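Local coordinates for protein LRIM1 (Anopheles gambiae, PDB 3O53), which pairs with the leucine-rich repeat protein APL1C in a heterodimeric complex that regulates complement-like immunity in the mosquito, at residues A[147-161]-A[171-185]. Residues are numbered along the deposited sequence; the frame is centred on the assembly and turned at random.
Sequences QYLDLKLNEIDTVNF and LEHLNLQYNFIYDVK
N179 ties two consecutive leucine-rich repeat coils together through its amide: ND2 donates to L151 O at 3.0 Å, almost straight (174°), while the same nitrogen bonds L176 O of its own coil. N154 ND2 meets L151 O from the opposite face of that carbonyl's plane, so the buried oxygen has two side-chain donors. Inside the solenoid, leucines of neighbouring coils lie side by side, L149 CD2 3.9 Å from L174 CD1; V159 CG2 touches I181 CD1 at 3.6 Å, and the edge of the F161 ring receives L174 CD2. Strands 148-150 and 173-175 run parallel at 6°, joined by bonds such as N175 N to L149 O (2.9 Å). Swung away from its own N (chi1 -176°), the D150 carboxylate lies alongside the N175 amide; OD1 accepts from K152 N, above the carboxylate plane, in an Asx turn, and the syn lone pair of OD2 takes a salt bridge from K152 NZ at 3.0 Å. A water bridges Y148 OH and N175 ND2. The asparagines recur along the solenoid: N154 also donates to L127 O, and N201 to L176 O. The chemistry implies division of labour: apolar side chains fill the core, while asparagine amides satisfy buried carbonyls where the chain turns.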
ATOM      1  N   GLN A 147      -7.354   1.509  -7.296  1.00 26.67           N
ATOM      2  CA  GLN A 147      -7.376   0.137  -7.762  1.00 27.04           C
ATOM      3  C   GLN A 147      -6.236  -0.635  -7.102  1.00 27.49           C
ATOM      4  O   GLN A 147      -6.416  -1.744  -6.629  1.00 34.28           O
ATOM      5  CB  GLN A 147      -7.229   0.115  -9.286  1.00 27.78           C
ATOM      6  CG  GLN A 147      -7.243  -1.281  -9.892  1.00 36.46           C
ATOM      7  CD  GLN A 147      -7.471  -1.263 -11.395  1.00 49.24           C
ATOM      8  OE1 GLN A 147      -6.837  -0.507 -12.120  1.00 44.47           O
ATOM      9  NE2 GLN A 147      -8.379  -2.103 -11.864  1.00 55.41           N
ATOM     10  N   TYR A 148      -5.058  -0.027  -7.072  1.00 31.63           N
ATOM     11  CA  TYR A 148      -3.883  -0.652  -6.496  1.00 31.28           C
ATOM     12  C   TYR A 148      -3.280   0.324  -5.484  1.00 30.66           C
ATOM     13  O   TYR A 148      -3.028   1.475  -5.811  1.00 27.40           O
ATOM     14  CB  TYR A 148      -2.884  -0.962  -7.609  1.00 39.14           C
ATOM     15  CG  TYR A 148      -1.613  -1.617  -7.143  1.00 44.32           C
ATOM     16  CD1 TYR A 148      -1.427  -2.991  -7.265  1.00 47.34           C
ATOM     17  CD2 TYR A 148      -0.590  -0.863  -6.591  1.00 50.92           C
ATOM     18  CE1 TYR A 148      -0.255  -3.592  -6.841  1.00 48.47           C
ATOM     19  CE2 TYR A 148       0.581  -1.452  -6.164  1.00 52.67           C
ATOM     20  CZ  TYR A 148       0.744  -2.811  -6.290  1.00 52.48           C
ATOM     21  OH  TYR A 148       1.916  -3.378  -5.856  1.00 58.02           O
ATOM     22  N   LEU A 149      -3.060  -0.130  -4.257  1.00 26.84           N
ATOM     23  CA  LEU A 149      -2.508   0.738  -3.221  1.00 29.37           C
ATOM     24  C   LEU A 149      -1.399   0.025  -2.483  1.00 27.58           C
ATOM     25  O   LEU A 149      -1.641  -0.934  -1.748  1.00 27.47           O
ATOM     26  CB  LEU A 149      -3.588   1.171  -2.226  1.00 25.48           C
ATOM     27  CG  LEU A 149      -3.121   2.118  -1.106  1.00 27.11           C
ATOM     28  CD1 LEU A 149      -2.384   3.343  -1.658  1.00 26.47           C
ATOM     29  CD2 LEU A 149      -4.295   2.568  -0.264  1.00 24.55           C
ATOM     30  N   ASP A 150      -0.178   0.502  -2.679  1.00 23.54           N
ATOM     31  CA  ASP A 150       0.976  -0.078  -2.015  1.00 27.11           C
ATOM     32  C   ASP A 150       1.483   0.888  -0.957  1.00 26.60           C
ATOM     33  O   ASP A 150       2.018   1.942  -1.279  1.00 26.11           O
ATOM     34  CB  ASP A 150       2.086  -0.393  -3.020  1.00 27.56           C
ATOM     35  CG  ASP A 150       3.270  -1.090  -2.371  1.00 34.56           C
ATOM     36  OD1 ASP A 150       3.135  -1.541  -1.212  1.00 27.10           O
ATOM     37  OD2 ASP A 150       4.334  -1.190  -3.013  1.00 33.07           O
ATOM     38  N   LEU A 151       1.300   0.524   0.308  1.00 25.64           N
ATOM     39  CA  LEU A 151       1.767   1.340   1.425  1.00 27.89           C
ATOM     40  C   LEU A 151       2.757   0.577   2.300  1.00 29.25           C
ATOM     41  O   LEU A 151       2.934   0.901   3.465  1.00 23.93           O
ATOM     42  CB  LEU A 151       0.581   1.823   2.274  1.00 28.84           C
ATOM     43  CG  LEU A 151      -0.235   2.955   1.648  1.00 22.67           C
ATOM     44  CD1 LEU A 151      -1.642   3.036   2.242  1.00 23.79           C
ATOM     45  CD2 LEU A 151       0.495   4.291   1.816  1.00 24.74           C
ATOM     46  N   LYS A 152       3.418  -0.426   1.736  1.00 25.88           N
ATOM     47  CA  LYS A 152       4.374  -1.212   2.511  1.00 26.95           C
ATOM     48  C   LYS A 152       5.551  -0.367   2.995  1.00 25.37           C
ATOM     49  O   LYS A 152       5.881   0.662   2.397  1.00 19.38           O
ATOM     50  CB  LYS A 152       4.884  -2.405   1.689  1.00 29.00           C
ATOM     51  CG  LYS A 152       5.914  -2.066   0.614  1.00 26.96           C
ATOM     52  CD  LYS A 152       6.558  -3.371   0.101  1.00 35.95           C
ATOM     53  CE  LYS A 152       7.444  -3.154  -1.117  1.00 49.13           C
ATOM     54  NZ  LYS A 152       6.636  -2.910  -2.345  1.00 50.94           N
ATOM     55  N   LEU A 153       6.194  -0.820   4.069  1.00 20.82           N
ATOM     56  CA  LEU A 153       7.365  -0.140   4.630  1.00 22.13           C
ATOM     57  C   LEU A 153       7.060   1.303   4.996  1.00 22.15           C
ATOM     58  O   LEU A 153       7.878   2.191   4.800  1.00 26.21           O
ATOM     59  CB  LEU A 153       8.562  -0.177   3.663  1.00 27.59           C
ATOM     60  CG  LEU A 153       9.178  -1.558   3.394  1.00 34.30           C
ATOM     61  CD1 LEU A 153      10.279  -1.464   2.338  1.00 32.80           C
ATOM     62  CD2 LEU A 153       9.729  -2.171   4.682  1.00 32.19           C
ATOM     63  N   ASN A 154       5.876   1.549   5.523  1.00 27.15           N
ATOM     64  CA  ASN A 154       5.607   2.859   6.090  1.00 26.02           C
ATOM     65  C   ASN A 154       5.489   2.733   7.605  1.00 24.70           C
ATOM     66  O   ASN A 154       5.976   1.771   8.189  1.00 29.81           O
ATOM     67  CB  ASN A 154       4.382   3.501   5.423  1.00 20.97           C
ATOM     68  CG  ASN A 154       4.741   4.179   4.109  1.00 24.29           C
ATOM     69  OD1 ASN A 154       5.274   5.287   4.095  1.00 26.75           O
ATOM     70  ND2 ASN A 154       4.461   3.512   3.000  1.00 19.24           N
ATOM     71  N   GLU A 155       4.885   3.716   8.254  1.00 19.22           N
ATOM     72  CA  GLU A 155       4.828   3.719   9.706  1.00 27.97           C
ATOM     73  C   GLU A 155       3.392   3.762  10.213  1.00 27.22           C
ATOM     74  O   GLU A 155       3.101   4.366  11.249  1.00 24.35           O
ATOM     75  CB  GLU A 155       5.610   4.914  10.238  1.00 36.13           C
ATOM     76  CG  GLU A 155       7.100   4.817   9.962  1.00 70.49           C
ATOM     77  CD  GLU A 155       7.826   6.118  10.220  1.00 99.72           C
ATOM     78  OE1 GLU A 155       7.232   7.016  10.854  1.00 98.88           O
ATOM     79  OE2 GLU A 155       8.990   6.243   9.788  1.00116.78           O
ATOM     80  N   ILE A 156       2.492   3.119   9.485  1.00 20.28           N
ATOM     81  CA  ILE A 156       1.084   3.144   9.854  1.00 23.04           C
ATOM     82  C   ILE A 156       0.810   2.348  11.152  1.00 26.82           C
ATOM     83  O   ILE A 156       1.308   1.250  11.345  1.00 23.24           O
ATOM     84  CB  ILE A 156       0.214   2.654   8.670  1.00 26.87           C
ATOM     85  CG1 ILE A 156       0.399   3.623   7.489  1.00 24.13           C
ATOM     86  CG2 ILE A 156      -1.268   2.569   9.070  1.00 20.86           C
ATOM     87  CD1 ILE A 156      -0.036   3.040   6.155  1.00 24.14           C
ATOM     88  N   ASP A 157       0.023   2.936  12.045  1.00 23.05           N
ATOM     89  CA  ASP A 157      -0.198   2.370  13.371  1.00 23.60           C
ATOM     90  C   ASP A 157      -1.546   1.670  13.463  1.00 23.88           C
ATOM     91  O   ASP A 157      -1.716   0.722  14.230  1.00 24.84           O
ATOM     92  CB  ASP A 157      -0.128   3.490  14.422  1.00 39.13           C
ATOM     93  CG  ASP A 157       0.211   2.973  15.797  1.00 56.01           C
ATOM     94  OD1 ASP A 157       1.214   2.241  15.926  1.00 67.04           O
ATOM     95  OD2 ASP A 157      -0.521   3.296  16.749  1.00 69.59           O
ATOM     96  N   THR A 158      -2.517   2.141  12.688  1.00 23.32           N
ATOM     97  CA  THR A 158      -3.831   1.512  12.684  1.00 26.03           C
ATOM     98  C   THR A 158      -4.493   1.668  11.324  1.00 28.90           C
ATOM     99  O   THR A 158      -4.114   2.528  10.525  1.00 28.34           O
ATOM    100  CB  THR A 158      -4.772   2.108  13.775  1.00 34.98           C
ATOM    101  OG1 THR A 158      -5.194   3.415  13.389  1.00 34.09           O
ATOM    102  CG2 THR A 158      -4.079   2.196  15.122  1.00 33.51           C
ATOM    103  N   VAL A 159      -5.485   0.822  11.068  1.00 24.73           N
ATOM    104  CA  VAL A 159      -6.214   0.841   9.811  1.00 25.99           C
ATOM    105  C   VAL A 159      -7.715   0.822  10.075  1.00 35.63           C
ATOM    106  O   VAL A 159      -8.206   0.006  10.848  1.00 36.45           O
ATOM    107  CB  VAL A 159      -5.860  -0.382   8.938  1.00 28.95           C
ATOM    108  CG1 VAL A 159      -6.841  -0.506   7.757  1.00 25.89           C
ATOM    109  CG2 VAL A 159      -4.420  -0.267   8.438  1.00 30.05           C
ATOM    110  N   ASN A 160      -8.432   1.720   9.410  1.00 24.47           N
ATOM    111  CA  ASN A 160      -9.883   1.741   9.444  1.00 26.34           C
ATOM    112  C   ASN A 160     -10.372   1.637   8.004  1.00 29.32           C
ATOM    113  O   ASN A 160     -10.228   2.580   7.227  1.00 28.62           O
ATOM    114  CB  ASN A 160     -10.377   3.041  10.098  1.00 29.45           C
ATOM    115  CG  ASN A 160     -11.901   3.142  10.158  1.00 38.84           C
ATOM    116  OD1 ASN A 160     -12.625   2.323   9.584  1.00 28.64           O
ATOM    117  ND2 ASN A 160     -12.389   4.164  10.853  1.00 36.34           N
ATOM    118  N   PHE A 161     -10.926   0.486   7.646  1.00 27.00           N
ATOM    119  CA  PHE A 161     -11.302   0.218   6.267  1.00 28.08           C
ATOM    120  C   PHE A 161     -12.272   1.248   5.722  1.00 28.37           C
ATOM    121  O   PHE A 161     -12.256   1.542   4.540  1.00 30.93           O
ATOM    122  CB  PHE A 161     -11.917  -1.181   6.131  1.00 29.02           C
ATOM    123  CG  PHE A 161     -10.906  -2.300   6.187  1.00 27.90           C
ATOM    124  CD1 PHE A 161      -9.728  -2.228   5.449  1.00 28.57           C
ATOM    125  CD2 PHE A 161     -11.141  -3.424   6.969  1.00 28.44           C
ATOM    126  CE1 PHE A 161      -8.790  -3.259   5.496  1.00 33.84           C
ATOM    127  CE2 PHE A 161     -10.214  -4.463   7.022  1.00 35.59           C
ATOM    128  CZ  PHE A 161      -9.035  -4.383   6.284  1.00 29.28           C
ATOM    129  N   LEU A 171     -11.053  -1.184  -5.512  1.00 36.41           N
ATOM    130  CA  LEU A 171      -9.797  -1.634  -4.920  1.00 32.80           C
ATOM    131  C   LEU A 171      -9.583  -3.122  -5.191  1.00 31.38           C
ATOM    132  O   LEU A 171     -10.434  -3.948  -4.885  1.00 34.13           O
ATOM    133  CB  LEU A 171      -9.771  -1.354  -3.411  1.00 32.37           C
ATOM    134  CG  LEU A 171      -8.402  -1.486  -2.732  1.00 28.08           C
ATOM    135  CD1 LEU A 171      -7.418  -0.463  -3.282  1.00 24.38           C
ATOM    136  CD2 LEU A 171      -8.508  -1.350  -1.214  1.00 28.08           C
ATOM    137  N   GLU A 172      -8.432  -3.443  -5.770  1.00 28.39           N
ATOM    138  CA  GLU A 172      -8.078  -4.818  -6.099  1.00 27.16           C
ATOM    139  C   GLU A 172      -6.900  -5.319  -5.271  1.00 27.62           C
ATOM    140  O   GLU A 172      -6.843  -6.485  -4.920  1.00 33.71           O
ATOM    141  CB  GLU A 172      -7.753  -4.928  -7.591  1.00 33.40           C
ATOM    142  CG  GLU A 172      -8.962  -4.630  -8.472  1.00 42.28           C
ATOM    143  CD  GLU A 172      -8.677  -4.739  -9.959  1.00 52.68           C
ATOM    144  OE1 GLU A 172      -7.510  -4.971 -10.340  1.00 44.63           O
ATOM    145  OE2 GLU A 172      -9.633  -4.587 -10.748  1.00 58.13           O
ATOM    146  N   HIS A 173      -5.961  -4.436  -4.959  1.00 29.02           N
ATOM    147  CA  HIS A 173      -4.780  -4.832  -4.207  1.00 26.86           C
ATOM    148  C   HIS A 173      -4.473  -3.805  -3.123  1.00 25.13           C
ATOM    149  O   HIS A 173      -4.357  -2.611  -3.402  1.00 24.53           O
ATOM    150  CB  HIS A 173      -3.568  -4.968  -5.136  1.00 31.59           C
ATOM    151  CG  HIS A 173      -3.765  -5.953  -6.251  1.00 48.96           C
ATOM    152  ND1 HIS A 173      -3.649  -7.316  -6.071  1.00 50.36           N
ATOM    153  CD2 HIS A 173      -4.060  -5.772  -7.560  1.00 49.77           C
ATOM    154  CE1 HIS A 173      -3.866  -7.931  -7.221  1.00 45.72           C
ATOM    155  NE2 HIS A 173      -4.118  -7.017  -8.140  1.00 46.14           N
ATOM    156  N   LEU A 174      -4.326  -4.281  -1.892  1.00 24.21           N
ATOM    157  CA  LEU A 174      -3.965  -3.422  -0.764  1.00 24.29           C
ATOM    158  C   LEU A 174      -2.758  -4.041  -0.059  1.00 23.70           C
ATOM    159  O   LEU A 174      -2.877  -5.108   0.521  1.00 25.65           O
ATOM    160  CB  LEU A 174      -5.154  -3.305   0.205  1.00 25.14           C
ATOM    161  CG  LEU A 174      -4.979  -2.437   1.461  1.00 23.40           C
ATOM    162  CD1 LEU A 174      -4.474  -1.064   1.102  1.00 22.32           C
ATOM    163  CD2 LEU A 174      -6.296  -2.340   2.245  1.00 22.23           C
ATOM    164  N   ASN A 175      -1.598  -3.381  -0.128  1.00 20.90           N
ATOM    165  CA  ASN A 175      -0.385  -3.862   0.532  1.00 25.37           C
ATOM    166  C   ASN A 175      -0.073  -2.967   1.715  1.00 24.96           C
ATOM    167  O   ASN A 175       0.173  -1.782   1.548  1.00 21.93           O
ATOM    168  CB  ASN A 175       0.804  -3.840  -0.435  1.00 26.81           C
ATOM    169  CG  ASN A 175       1.980  -4.701   0.039  1.00 51.68           C
ATOM    170  OD1 ASN A 175       2.128  -5.023   1.236  1.00 36.51           O
ATOM    171  ND2 ASN A 175       2.833  -5.076  -0.923  1.00 53.90           N
ATOM    172  N   LEU A 176      -0.090  -3.535   2.908  1.00 23.38           N
ATOM    173  CA  LEU A 176       0.151  -2.768   4.121  1.00 23.35           C
ATOM    174  C   LEU A 176       1.215  -3.486   4.939  1.00 23.67           C
ATOM    175  O   LEU A 176       1.337  -3.265   6.136  1.00 26.05           O
ATOM    176  CB  LEU A 176      -1.147  -2.636   4.936  1.00 19.18           C
ATOM    177  CG  LEU A 176      -2.181  -1.663   4.374  1.00 24.19           C
ATOM    178  CD1 LEU A 176      -3.563  -1.947   4.944  1.00 22.73           C
ATOM    179  CD2 LEU A 176      -1.755  -0.221   4.662  1.00 28.13           C
ATOM    180  N   GLN A 177       1.975  -4.355   4.278  1.00 22.08           N
ATOM    181  CA  GLN A 177       2.991  -5.163   4.948  1.00 21.37           C
ATOM    182  C   GLN A 177       4.112  -4.274   5.489  1.00 20.65           C
ATOM    183  O   GLN A 177       4.414  -3.226   4.929  1.00 24.71           O
ATOM    184  CB  GLN A 177       3.568  -6.226   3.987  1.00 25.48           C
ATOM    185  CG  GLN A 177       4.812  -5.759   3.259  1.00 38.86           C
ATOM    186  CD  GLN A 177       5.027  -6.403   1.897  1.00 57.33           C
ATOM    187  OE1 GLN A 177       4.164  -6.337   1.029  1.00 62.02           O
ATOM    188  NE2 GLN A 177       6.206  -6.990   1.692  1.00 50.26           N
ATOM    189  N   TYR A 178       4.717  -4.694   6.596  1.00 21.41           N
ATOM    190  CA  TYR A 178       5.847  -3.974   7.177  1.00 24.19           C
ATOM    191  C   TYR A 178       5.486  -2.553   7.604  1.00 23.98           C
ATOM    192  O   TYR A 178       6.226  -1.595   7.368  1.00 23.93           O
ATOM    193  CB  TYR A 178       7.030  -3.962   6.208  1.00 26.54           C
ATOM    194  CG  TYR A 178       7.743  -5.297   6.152  1.00 31.13           C
ATOM    195  CD1 TYR A 178       8.346  -5.814   7.285  1.00 29.64           C
ATOM    196  CD2 TYR A 178       7.816  -6.032   4.973  1.00 37.01           C
ATOM    197  CE1 TYR A 178       8.998  -7.032   7.256  1.00 34.75           C
ATOM    198  CE2 TYR A 178       8.478  -7.261   4.935  1.00 42.35           C
ATOM    199  CZ  TYR A 178       9.066  -7.747   6.087  1.00 36.18           C
ATOM    200  OH  TYR A 178       9.731  -8.949   6.101  1.00 37.94           O
ATOM    201  N   ASN A 179       4.331  -2.420   8.231  1.00 23.85           N
ATOM    202  CA  ASN A 179       4.022  -1.213   8.959  1.00 24.08           C
ATOM    203  C   ASN A 179       4.026  -1.603  10.430  1.00 25.44           C
ATOM    204  O   ASN A 179       4.703  -2.563  10.812  1.00 25.99           O
ATOM    205  CB  ASN A 179       2.683  -0.643   8.495  1.00 20.33           C
ATOM    206  CG  ASN A 179       2.808   0.158   7.209  1.00 26.00           C
ATOM    207  OD1 ASN A 179       3.105   1.344   7.235  1.00 25.15           O
ATOM    208  ND2 ASN A 179       2.563  -0.491   6.076  1.00 22.60           N
ATOM    209  N   PHE A 180       3.284  -0.889  11.264  1.00 20.16           N
ATOM    210  CA  PHE A 180       3.252  -1.231  12.682  1.00 23.01           C
ATOM    211  C   PHE A 180       1.817  -1.311  13.164  1.00 31.65           C
ATOM    212  O   PHE A 180       1.504  -0.934  14.294  1.00 26.63           O
ATOM    213  CB  PHE A 180       4.069  -0.205  13.470  1.00 22.85           C
ATOM    214  CG  PHE A 180       5.501  -0.176  13.061  1.00 27.16           C
ATOM    215  CD1 PHE A 180       6.403  -1.072  13.606  1.00 30.93           C
ATOM    216  CD2 PHE A 180       5.939   0.695  12.074  1.00 31.24           C
ATOM    217  CE1 PHE A 180       7.733  -1.089  13.193  1.00 34.40           C
ATOM    218  CE2 PHE A 180       7.268   0.688  11.659  1.00 33.75           C
ATOM    219  CZ  PHE A 180       8.164  -0.210  12.222  1.00 29.86           C
ATOM    220  N   ILE A 181       0.952  -1.824  12.290  1.00 22.21           N
ATOM    221  CA  ILE A 181      -0.488  -1.830  12.535  1.00 21.77           C
ATOM    222  C   ILE A 181      -0.845  -2.741  13.708  1.00 22.85           C
ATOM    223  O   ILE A 181      -0.606  -3.946  13.660  1.00 23.17           O
ATOM    224  CB  ILE A 181      -1.250  -2.269  11.264  1.00 22.71           C
ATOM    225  CG1 ILE A 181      -1.049  -1.221  10.163  1.00 20.14           C
ATOM    226  CG2 ILE A 181      -2.731  -2.459  11.557  1.00 24.76           C
ATOM    227  CD1 ILE A 181      -1.222  -1.779   8.755  1.00 20.97           C
ATOM    228  N   TYR A 182      -1.410  -2.163  14.766  1.00 27.25           N
ATOM    229  CA  TYR A 182      -1.781  -2.948  15.941  1.00 25.92           C
ATOM    230  C   TYR A 182      -3.294  -3.132  16.038  1.00 30.63           C
ATOM    231  O   TYR A 182      -3.777  -3.964  16.813  1.00 31.26           O
ATOM    232  CB  TYR A 182      -1.236  -2.310  17.230  1.00 26.73           C
ATOM    233  CG  TYR A 182      -2.016  -1.105  17.686  1.00 32.42           C
ATOM    234  CD1 TYR A 182      -3.006  -1.220  18.652  1.00 33.50           C
ATOM    235  CD2 TYR A 182      -1.761   0.153  17.157  1.00 38.19           C
ATOM    236  CE1 TYR A 182      -3.722  -0.117  19.082  1.00 37.85           C
ATOM    237  CE2 TYR A 182      -2.476   1.264  17.578  1.00 50.54           C
ATOM    238  CZ  TYR A 182      -3.456   1.122  18.538  1.00 51.49           C
ATOM    239  OH  TYR A 182      -4.161   2.225  18.956  1.00 70.08           O
ATOM    240  N   ASP A 183      -4.040  -2.388  15.229  1.00 23.78           N
ATOM    241  CA  ASP A 183      -5.500  -2.482  15.262  1.00 27.23           C
ATOM    242  C   ASP A 183      -6.108  -2.246  13.884  1.00 28.20           C
ATOM    243  O   ASP A 183      -5.689  -1.352  13.151  1.00 28.07           O
ATOM    244  CB  ASP A 183      -6.064  -1.452  16.248  1.00 36.56           C
ATOM    245  CG  ASP A 183      -7.559  -1.623  16.483  1.00 49.24           C
ATOM    246  OD1 ASP A 183      -7.990  -2.742  16.831  1.00 54.65           O
ATOM    247  OD2 ASP A 183      -8.304  -0.635  16.317  1.00 49.11           O
ATOM    248  N   VAL A 184      -7.095  -3.057  13.530  1.00 26.73           N
ATOM    249  CA  VAL A 184      -7.841  -2.852  12.298  1.00 27.71           C
ATOM    250  C   VAL A 184      -9.324  -2.841  12.649  1.00 29.95           C
ATOM    251  O   VAL A 184      -9.772  -3.605  13.494  1.00 30.96           O
ATOM    252  CB  VAL A 184      -7.570  -3.980  11.267  1.00 31.58           C
ATOM    253  CG1 VAL A 184      -8.437  -3.803  10.031  1.00 34.05           C
ATOM    254  CG2 VAL A 184      -6.094  -4.018  10.872  1.00 28.29           C
ATOM    255  N   LYS A 185     -10.089  -1.979  11.999  1.00 24.39           N
ATOM    256  CA  LYS A 185     -11.526  -1.990  12.168  1.00 29.51           C
ATOM    257  C   LYS A 185     -12.169  -1.525  10.877  1.00 32.67           C
ATOM    258  O   LYS A 185     -11.472  -1.185   9.931  1.00 30.07           O
ATOM    259  CB  LYS A 185     -11.941  -1.088  13.335  1.00 39.24           C
ATOM    260  CG  LYS A 185     -11.741   0.394  13.088  1.00 39.52           C
ATOM    261  CD  LYS A 185     -12.233   1.206  14.278  1.00 53.21           C
ATOM    262  CE  LYS A 185     -12.279   2.697  13.966  1.00 69.29           C
ATOM    263  NZ  LYS A 185     -12.842   3.500  15.093  1.00 67.29           N
TER
HETATM  264  O   HOH W   1       2.476  -5.351  -3.944  1.00 56.02           O
HETATM  265  O   HOH W   2       2.157   0.029  16.721  1.00 31.22           O
HETATM  266  O   HOH W   3      -8.177   0.849  13.651  1.00 47.81           O